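Local atomic coordinates of phenylacetaldehyde dehydrogenase (Burkholderia cenocepacia, PDB entry 4O5H), a protein that probably catalyses the NAD+-dependent oxidation of phenylacetaldehyde to phenylacetic acid, as a member of the aldehyde dehydrogenase family. Residues Ser164-Tyr169 with Ser505-Tyr510. Sequence-based numbering, arbitrary orientation.
Sequences SEIFAY and SVMMNY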
loop_
_atom_site.group_PDB
_atom_site.type_symbol
_atom_site.label_atom_id
_atom_site.label_comp_id
_atom_site.label_asym_id
_atom_site.label_seq_id
_atom_site.Cartn_x
_atom_site.Cartn_y
_atom_site.Cartn_z
ATOM N N SER A 164 -2.057 31.634 -15.790
ATOM C CA SER A 164 -1.887 30.241 -16.165
ATOM C C SER A 164 -3.092 29.746 -16.960
ATOM O O SER A 164 -4.225 30.129 -16.695
ATOM C CB SER A 164 -1.681 29.380 -14.929
ATOM O OG SER A 164 -2.700 29.635 -13.993
ATOM N N GLU A 165 -2.831 28.890 -17.942
ATOM C CA GLU A 165 -3.877 28.212 -18.703
ATOM C C GLU A 165 -3.542 26.723 -18.686
ATOM O O GLU A 165 -2.924 26.192 -19.607
ATOM C CB GLU A 165 -3.974 28.771 -20.122
ATOM C CG GLU A 165 -4.529 30.201 -20.147
ATOM C CD GLU A 165 -4.602 30.772 -21.532
ATOM O OE1 GLU A 165 -3.560 31.218 -22.056
ATOM O OE2 GLU A 165 -5.714 30.740 -22.089
ATOM N N ILE A 166 -3.940 26.104 -17.590
ATOM C CA ILE A 166 -3.626 24.720 -17.280
ATOM C C ILE A 166 -4.936 23.931 -17.168
ATOM O O ILE A 166 -5.840 24.358 -16.466
ATOM C CB ILE A 166 -2.872 24.627 -15.948
ATOM C CG1 ILE A 166 -1.533 25.361 -16.051
ATOM C CG2 ILE A 166 -2.673 23.189 -15.543
ATOM C CD1 ILE A 166 -0.561 24.768 -17.054
ATOM N N PHE A 167 -5.005 22.820 -17.906
ATOM C CA PHE A 167 -6.085 21.865 -17.787
ATOM C C PHE A 167 -5.495 20.625 -17.120
ATOM O O PHE A 167 -4.599 20.031 -17.679
ATOM C CB PHE A 167 -6.628 21.538 -19.164
ATOM C CG PHE A 167 -7.640 20.431 -19.169
ATOM C CD1 PHE A 167 -8.861 20.590 -18.497
ATOM C CD2 PHE A 167 -7.400 19.260 -19.860
ATOM C CE1 PHE A 167 -9.805 19.577 -18.506
ATOM C CE2 PHE A 167 -8.342 18.240 -19.886
ATOM C CZ PHE A 167 -9.545 18.388 -19.194
ATOM N N ALA A 168 -6.012 20.239 -15.955
ATOM C CA ALA A 168 -5.419 19.169 -15.132
ATOM C C ALA A 168 -6.467 18.219 -14.557
ATOM O O ALA A 168 -7.559 18.657 -14.195
ATOM C CB ALA A 168 -4.627 19.784 -13.987
ATOM N N TYR A 169 -6.171 16.926 -14.613
ATOM C CA TYR A 169 -7.084 15.873 -14.221
ATOM C C TYR A 169 -6.335 14.605 -13.882
ATOM O O TYR A 169 -5.154 14.533 -14.077
ATOM C CB TYR A 169 -8.120 15.605 -15.305
ATOM C CG TYR A 169 -7.596 15.049 -16.618
ATOM C CD1 TYR A 169 -7.120 15.892 -17.627
ATOM C CD2 TYR A 169 -7.604 13.686 -16.870
ATOM C CE1 TYR A 169 -6.633 15.372 -18.823
ATOM C CE2 TYR A 169 -7.131 13.155 -18.093
ATOM C CZ TYR A 169 -6.650 14.019 -19.060
ATOM O OH TYR A 169 -6.183 13.527 -20.243
ATOM N N SER A 505 -1.857 11.412 -13.107
ATOM C CA SER A 505 -2.170 12.820 -13.230
ATOM C C SER A 505 -1.786 13.311 -14.646
ATOM O O SER A 505 -0.771 12.923 -15.175
ATOM C CB SER A 505 -1.432 13.627 -12.191
ATOM O OG SER A 505 -1.895 13.314 -10.909
ATOM N N VAL A 506 -2.621 14.172 -15.219
ATOM C CA VAL A 506 -2.399 14.751 -16.526
ATOM C C VAL A 506 -2.508 16.265 -16.396
ATOM O O VAL A 506 -3.487 16.767 -15.831
ATOM C CB VAL A 506 -3.446 14.244 -17.541
ATOM C CG1 VAL A 506 -3.168 14.794 -18.937
ATOM C CG2 VAL A 506 -3.422 12.712 -17.581
ATOM N N MET A 507 -1.535 16.991 -16.927
ATOM C CA MET A 507 -1.513 18.429 -16.793
ATOM C C MET A 507 -1.091 19.045 -18.102
ATOM O O MET A 507 0.046 18.907 -18.518
ATOM C CB MET A 507 -0.541 18.834 -15.675
ATOM C CG MET A 507 -0.507 20.328 -15.380
ATOM S SD MET A 507 0.784 20.783 -14.177
ATOM C CE MET A 507 0.013 20.960 -12.615
ATOM N N MET A 508 -2.022 19.744 -18.735
ATOM C CA MET A 508 -1.835 20.292 -20.071
ATOM C C MET A 508 -1.774 21.811 -20.019
ATOM O O MET A 508 -2.691 22.465 -19.543
ATOM C CB MET A 508 -2.982 19.907 -20.957
ATOM C CG MET A 508 -3.257 18.423 -21.025
ATOM S SD MET A 508 -4.170 17.975 -22.511
ATOM C CE MET A 508 -4.474 16.250 -22.251
ATOM N N ASN A 509 -0.688 22.367 -20.528
ATOM C CA ASN A 509 -0.584 23.799 -20.700
ATOM C C ASN A 509 -1.096 24.134 -22.090
ATOM O O ASN A 509 -0.444 23.812 -23.096
ATOM C CB ASN A 509 0.853 24.246 -20.546
ATOM C CG ASN A 509 1.052 25.717 -20.849
ATOM O OD1 ASN A 509 0.142 26.507 -20.961
ATOM N ND2 ASN A 509 2.309 26.080 -20.985
ATOM N N TYR A 510 -2.251 24.771 -22.141
ATOM C CA TYR A 510 -2.871 25.051 -23.424
ATOM C C TYR A 510 -2.750 26.521 -23.856
ATOM O O TYR A 510 -3.489 26.979 -24.700
ATOM C CB TYR A 510 -4.320 24.601 -23.392
ATOM C CG TYR A 510 -5.220 25.302 -22.422
ATOM C CD1 TYR A 510 -5.916 26.447 -22.787
ATOM C CD2 TYR A 510 -5.448 24.774 -21.139
ATOM C CE1 TYR A 510 -6.793 27.069 -21.908
ATOM C CE2 TYR A 510 -6.326 25.381 -20.260
ATOM C CZ TYR A 510 -7.007 26.514 -20.671
ATOM O OH TYR A 510 -7.838 27.137 -19.805
HETATM O O HOH W 1 -0.271 28.387 -18.929
HETATM O O HOH W 2 -8.447 29.677 -20.825
#
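Tyr169 and Val506 face each other as a hydrogen-bonded pair in the antiparallel strands 166-169 and 505-509, part of the projecting arm through which aldehyde dehydrogenases typically oligomerise. The branched end of Val506 is the bump and the Tyr169 ring the wall: Val506 CB sits over one ring face, a CH-pi contact 3.7 Å from the centroid, and Val506 CG1 lies against Tyr169 CE1. Chi1 of 65° sets Tyr169 CG between its own N and carbonyl carbon; the ring lies alongside the valine. Met508 CE lies at the ring edge near its plane, 3.8 Å from Tyr169 OH. On the opposite face of the sheet Ile166 forks: CG2 meets Met507 CG at 3.6 Å, while CD1 rests against Asn509 CA and CB. Backbone bonds pair Phe167 with Met508 and Tyr169 with Val506 reciprocally, the N-H...O angle from Met508 N to Phe167 O being 170°. Residues 505-508 also pair in parallel with a strand of the second subunit, continuing the sheet across the interface; Met508 packs on Val468 of that subunit. Beyond the strands, Tyr510 N donates to Glu165 O, and Glu165 CB lies over one face of the Tyr510 ring, a CH-pi contact. A water bridges Glu165 N and Asn509 OD1, which also accepts from Ala511 N.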